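Local coordinates for protein putative rhamnosidase (Streptomyces avermitilis, PDB 3W5M) that hydrolyses terminal non-reducing alpha-L-rhamnose residues from plant glycosides and gum arabic, and also binds L-rhamnose through a calcium-dependent carbohydrate-binding module, at residues A[165-179]-A[235-249]. Sequence-based numbering, arbitrary orientation.
Sequences LPDDITGATLAISAD and GWICVLVLTTASGEK. With CA (calcium ion), chain B.
Strands 171-179 and 235-244 run antiparallel, their axes 4.7 Å apart, with paired backbone hydrogen bonds from Gly-171 opposite Thr-243 to Asp-179 opposite Gly-235. At the start of the ladder the pairing is irregular: a classic beta bulge sets two residues, Thr-170 and Gly-171, across from the single residue Thr-243, and Thr-243 O takes Thr-170 N at 2.8 Å, in the carbonyl plane, and Gly-171 N at 3.3 Å, tilted from it. Beyond the bulge, Thr-244 lays its CG2 methyl beside Asp-167 O, and a water bridges Asp-168 O to Ala-245 N.

One face is apolar. Leu-242 splits its methyls, CD1 resting on Ala-172 CB (3.7 Å) and CD2 meeting Leu-165 CD2 with the two side chains at about a right angle. Leu-174 reaches across with CD1 to Cys-238 CB. Ile-176, with CG1 anti to its backbone N (chi1 -178°) and its chain extended, carries CD1 to the six-membered ring of Trp-236, 4.0 Å from CE3, in an oblique approach. This face looks onto strands 181-186 and 218-227 of the facing sheet, across the core of the beta-sandwich (jelly-roll) fold of the CBM67 module, where Phe-159 and Trp-257 meet the Trp-236 ring edge-to-face and Ile-176 also touches Tyr-182 and Val-184. Cut back to an alanine here, the Ile-176 side chain would no longer reach the indole, and a gap would probably open between Trp-236 and strand 181-186. Ala-178 sets CB 3.5 Å from Trp-236 CB, a close fit.

The other face is mixed: Thr-173 puts OG1 3.6 Å from Val-241 CB and shares a water with Val-239 O. At the far end Asp-179, which also binds rhamnose, gives OD1 to the calcium ion at 2.4 Å, alongside Asn-180, Asn-228, the carbonyl of Pro-233 and three waters; its OD2 is held by Trp-292 NE1 and one of those waters.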
loop_
_atom_site.group_PDB
_atom_site.type_symbol
_atom_site.label_atom_id
_atom_site.label_comp_id
_atom_site.label_asym_id
_atom_site.label_seq_id
_atom_site.Cartn_x
_atom_site.Cartn_y
_atom_site.Cartn_z
ATOM N N LEU A 165 33.707 36.605 -3.805
ATOM C CA LEU A 165 32.369 36.489 -3.212
ATOM C C LEU A 165 32.129 37.599 -2.188
ATOM O O LEU A 165 33.083 38.079 -1.587
ATOM C CB LEU A 165 32.200 35.113 -2.564
ATOM C CG LEU A 165 32.503 33.907 -3.472
ATOM C CD1 LEU A 165 32.155 32.622 -2.747
ATOM C CD2 LEU A 165 31.728 34.006 -4.789
ATOM N N PRO A 166 30.846 37.991 -1.973
ATOM C CA PRO A 166 30.579 39.147 -1.113
ATOM C C PRO A 166 30.763 38.843 0.368
ATOM O O PRO A 166 30.910 37.674 0.782
ATOM C CB PRO A 166 29.107 39.476 -1.409
ATOM C CG PRO A 166 28.510 38.187 -1.861
ATOM C CD PRO A 166 29.610 37.439 -2.567
ATOM N N ASP A 167 30.764 39.902 1.167
ATOM C CA ASP A 167 30.812 39.771 2.610
ATOM C C ASP A 167 29.498 39.275 3.209
ATOM O O ASP A 167 28.435 39.372 2.579
ATOM C CB ASP A 167 31.160 41.128 3.233
ATOM C CG ASP A 167 32.524 41.640 2.806
ATOM O OD1 ASP A 167 33.452 40.833 2.609
ATOM O OD2 ASP A 167 32.681 42.864 2.672
ATOM N N ASP A 168 29.576 38.748 4.436
ATOM C CA ASP A 168 28.386 38.414 5.232
ATOM C C ASP A 168 27.490 37.366 4.582
ATOM O O ASP A 168 26.273 37.508 4.547
ATOM C CB ASP A 168 27.585 39.676 5.570
ATOM C CG ASP A 168 28.354 40.625 6.483
ATOM O OD1 ASP A 168 29.185 40.151 7.305
ATOM O OD2 ASP A 168 28.141 41.850 6.366
ATOM N N ILE A 169 28.112 36.311 4.086
ATOM C CA ILE A 169 27.408 35.213 3.469
ATOM C C ILE A 169 26.702 34.419 4.562
ATOM O O ILE A 169 27.349 33.946 5.501
ATOM C CB ILE A 169 28.389 34.296 2.705
ATOM C CG1 ILE A 169 28.907 34.995 1.450
ATOM C CG2 ILE A 169 27.724 32.972 2.343
ATOM C CD1 ILE A 169 30.141 34.342 0.840
ATOM N N THR A 170 25.386 34.267 4.442
ATOM C CA THR A 170 24.630 33.436 5.394
ATOM C C THR A 170 24.268 32.041 4.845
ATOM O O THR A 170 23.906 31.147 5.604
ATOM C CB THR A 170 23.349 34.142 5.898
ATOM O OG1 THR A 170 22.521 34.491 4.785
ATOM C CG2 THR A 170 23.693 35.420 6.671
ATOM N N GLY A 171 24.368 31.854 3.532
ATOM C CA GLY A 171 23.997 30.569 2.922
ATOM C C GLY A 171 24.628 30.418 1.553
ATOM O O GLY A 171 24.871 31.421 0.874
ATOM N N ALA A 172 24.920 29.177 1.157
ATOM C CA ALA A 172 25.524 28.922 -0.153
ATOM C C ALA A 172 25.079 27.569 -0.653
ATOM O O ALA A 172 25.153 26.576 0.072
ATOM C CB ALA A 172 27.049 28.988 -0.083
ATOM N N THR A 173 24.605 27.522 -1.892
ATOM C CA THR A 173 24.210 26.242 -2.499
ATOM C C THR A 173 24.799 26.128 -3.886
ATOM O O THR A 173 24.961 27.137 -4.587
ATOM C CB THR A 173 22.685 26.066 -2.628
ATOM O OG1 THR A 173 22.156 27.103 -3.491
ATOM C CG2 THR A 173 22.004 26.092 -1.245
ATOM N N LEU A 174 25.139 24.900 -4.256
ATOM C CA LEU A 174 25.621 24.609 -5.597
ATOM C C LEU A 174 24.683 23.625 -6.274
ATOM O O LEU A 174 24.441 22.543 -5.744
ATOM C CB LEU A 174 27.043 24.029 -5.543
ATOM C CG LEU A 174 27.636 23.618 -6.899
ATOM C CD1 LEU A 174 27.898 24.827 -7.782
ATOM C CD2 LEU A 174 28.923 22.805 -6.711
ATOM N N ALA A 175 24.140 24.007 -7.432
ATOM C CA ALA A 175 23.364 23.073 -8.253
ATOM C C ALA A 175 24.259 22.772 -9.468
ATOM O O ALA A 175 24.858 23.675 -10.032
ATOM C CB ALA A 175 22.064 23.715 -8.709
ATOM N N ILE A 176 24.374 21.503 -9.826
ATOM C CA ILE A 176 25.360 21.109 -10.841
ATOM C C ILE A 176 24.877 19.838 -11.544
ATOM O O ILE A 176 24.292 18.943 -10.930
ATOM C CB ILE A 176 26.765 20.945 -10.214
ATOM C CG1 ILE A 176 27.838 20.585 -11.263
ATOM C CG2 ILE A 176 26.738 19.885 -9.118
ATOM C CD1 ILE A 176 29.265 20.906 -10.856
ATOM N N SER A 177 25.089 19.786 -12.851
ATOM C CA SER A 177 24.804 18.598 -13.609
ATOM C C SER A 177 25.864 18.448 -14.704
ATOM O O SER A 177 26.437 19.451 -15.129
ATOM C CB SER A 177 23.425 18.755 -14.258
ATOM O OG SER A 177 23.008 17.523 -14.830
ATOM N N ALA A 178 26.125 17.221 -15.164
ATOM C CA ALA A 178 27.030 17.080 -16.315
ATOM C C ALA A 178 26.600 15.938 -17.195
ATOM O O ALA A 178 26.106 14.933 -16.704
ATOM C CB ALA A 178 28.475 16.864 -15.869
ATOM N N ASP A 179 26.803 16.127 -18.489
ATOM C CA ASP A 179 26.799 15.053 -19.463
ATOM C C ASP A 179 28.286 14.729 -19.729
ATOM O O ASP A 179 28.923 15.441 -20.509
ATOM C CB ASP A 179 26.136 15.596 -20.737
ATOM C CG ASP A 179 25.983 14.528 -21.830
ATOM O OD1 ASP A 179 26.698 13.529 -21.761
ATOM O OD2 ASP A 179 25.193 14.721 -22.765
ATOM N N GLY A 235 28.885 18.396 -21.885
ATOM C CA GLY A 235 28.776 19.714 -21.308
ATOM C C GLY A 235 28.462 19.588 -19.828
ATOM O O GLY A 235 27.935 18.562 -19.381
ATOM N N TRP A 236 28.721 20.647 -19.070
ATOM C CA TRP A 236 28.346 20.614 -17.642
ATOM C C TRP A 236 27.849 22.013 -17.305
ATOM O O TRP A 236 28.162 22.980 -18.011
ATOM C CB TRP A 236 29.504 20.115 -16.729
ATOM C CG TRP A 236 30.639 21.072 -16.600
ATOM C CD1 TRP A 236 31.717 21.197 -17.439
ATOM C CD2 TRP A 236 30.804 22.081 -15.589
ATOM N NE1 TRP A 236 32.535 22.219 -17.008
ATOM C CE2 TRP A 236 32.014 22.763 -15.868
ATOM C CE3 TRP A 236 30.063 22.444 -14.461
ATOM C CZ2 TRP A 236 32.498 23.812 -15.069
ATOM C CZ3 TRP A 236 30.548 23.495 -13.655
ATOM C CH2 TRP A 236 31.745 24.165 -13.977
ATOM N N ILE A 237 27.014 22.117 -16.274
ATOM C CA ILE A 237 26.372 23.375 -15.981
ATOM C C ILE A 237 26.264 23.514 -14.455
ATOM O O ILE A 237 26.059 22.502 -13.748
ATOM C CB ILE A 237 24.963 23.369 -16.629
ATOM C CG1 ILE A 237 24.268 24.744 -16.488
ATOM C CG2 ILE A 237 24.112 22.214 -16.047
ATOM C CD1 ILE A 237 23.048 24.907 -17.414
ATOM N N CYS A 238 26.397 24.735 -13.932
ATOM C CA CYS A 238 26.190 24.916 -12.496
ATOM C C CYS A 238 25.680 26.310 -12.171
ATOM O O CYS A 238 25.775 27.232 -13.009
ATOM C CB CYS A 238 27.471 24.598 -11.689
ATOM S SG CYS A 238 28.750 25.878 -11.794
ATOM N N VAL A 239 25.098 26.448 -10.973
ATOM C CA VAL A 239 24.894 27.766 -10.365
ATOM C C VAL A 239 25.337 27.673 -8.909
ATOM O O VAL A 239 24.979 26.732 -8.199
ATOM C CB VAL A 239 23.426 28.272 -10.398
ATOM C CG1 VAL A 239 23.335 29.681 -9.799
ATOM C CG2 VAL A 239 22.875 28.292 -11.816
ATOM N N LEU A 240 26.119 28.650 -8.498
ATOM C CA LEU A 240 26.476 28.798 -7.090
ATOM C C LEU A 240 25.685 29.993 -6.587
ATOM O O LEU A 240 25.865 31.111 -7.073
ATOM C CB LEU A 240 27.984 28.996 -6.928
ATOM C CG LEU A 240 28.517 29.420 -5.537
ATOM C CD1 LEU A 240 28.338 28.273 -4.557
ATOM C CD2 LEU A 240 29.983 29.798 -5.675
ATOM N N VAL A 241 24.752 29.741 -5.668
ATOM C CA VAL A 241 23.922 30.825 -5.089
ATOM C C VAL A 241 24.477 31.219 -3.722
ATOM O O VAL A 241 24.568 30.391 -2.840
ATOM C CB VAL A 241 22.456 30.392 -4.901
ATOM C CG1 VAL A 241 21.663 31.492 -4.189
ATOM C CG2 VAL A 241 21.808 30.096 -6.256
ATOM N N LEU A 242 24.834 32.475 -3.554
ATOM C CA LEU A 242 25.276 32.948 -2.256
ATOM C C LEU A 242 24.195 33.858 -1.702
ATOM O O LEU A 242 23.827 34.856 -2.340
ATOM C CB LEU A 242 26.588 33.719 -2.385
ATOM C CG LEU A 242 27.867 33.076 -2.941
ATOM C CD1 LEU A 242 28.045 31.664 -2.385
ATOM C CD2 LEU A 242 27.945 33.093 -4.475
ATOM N N THR A 243 23.673 33.505 -0.533
ATOM C CA THR A 243 22.668 34.327 0.130
ATOM C C THR A 243 23.330 35.216 1.192
ATOM O O THR A 243 24.129 34.740 1.997
ATOM C CB THR A 243 21.580 33.453 0.763
ATOM O OG1 THR A 243 21.020 32.607 -0.251
ATOM C CG2 THR A 243 20.473 34.312 1.398
ATOM N N THR A 244 23.027 36.509 1.123
ATOM C CA THR A 244 23.372 37.508 2.137
ATOM C C THR A 244 22.072 38.263 2.485
ATOM O O THR A 244 21.063 38.114 1.777
ATOM C CB THR A 244 24.468 38.504 1.646
ATOM O OG1 THR A 244 23.925 39.391 0.663
ATOM C CG2 THR A 244 25.683 37.773 1.043
ATOM N N ALA A 245 22.085 39.064 3.553
ATOM C CA ALA A 245 20.889 39.829 3.962
ATOM C C ALA A 245 20.388 40.805 2.877
ATOM O O ALA A 245 19.208 41.168 2.857
ATOM C CB ALA A 245 21.126 40.553 5.284
ATOM N N SER A 246 21.290 41.204 1.975
ATOM C CA SER A 246 20.961 42.086 0.854
ATOM C C SER A 246 20.714 41.317 -0.456
ATOM O O SER A 246 21.097 41.780 -1.537
ATOM C CB SER A 246 22.064 43.142 0.673
ATOM O OG SER A 246 23.352 42.547 0.631
ATOM N N GLY A 247 20.076 40.149 -0.350
ATOM C CA GLY A 247 19.694 39.349 -1.513
ATOM C C GLY A 247 20.653 38.234 -1.924
ATOM O O GLY A 247 21.539 37.842 -1.164
ATOM N N GLU A 248 20.450 37.722 -3.136
ATOM C CA GLU A 248 21.260 36.643 -3.690
ATOM C C GLU A 248 22.323 37.170 -4.637
ATOM O O GLU A 248 22.136 38.198 -5.291
ATOM C CB GLU A 248 20.387 35.658 -4.461
ATOM C CG GLU A 248 19.403 34.873 -3.612
ATOM C CD GLU A 248 18.733 33.749 -4.384
ATOM O OE1 GLU A 248 18.666 33.830 -5.635
ATOM O OE2 GLU A 248 18.273 32.778 -3.739
ATOM N N LYS A 249 23.442 36.462 -4.701
ATOM C CA LYS A 249 24.406 36.623 -5.787
ATOM C C LYS A 249 24.583 35.247 -6.446
ATOM O O LYS A 249 24.767 34.241 -5.748
ATOM C CB LYS A 249 25.732 37.157 -5.250
ATOM C CG LYS A 249 26.937 36.978 -6.166
ATOM C CD LYS A 249 27.106 38.117 -7.175
ATOM C CE LYS A 249 28.450 38.035 -7.890
ATOM N NZ LYS A 249 29.574 37.867 -6.921
HETATM CA CA CA B . 27.823 12.338 -23.444
HETATM O O HOH W 1 24.027 39.279 5.254
HETATM O O HOH W 2 22.332 26.945 -6.471
HETATM O O HOH W 3 25.357 12.551 -24.324
HETATM O O HOH W 4 28.095 11.180 -25.546
HETATM O O HOH W 5 26.274 10.265 -23.310
#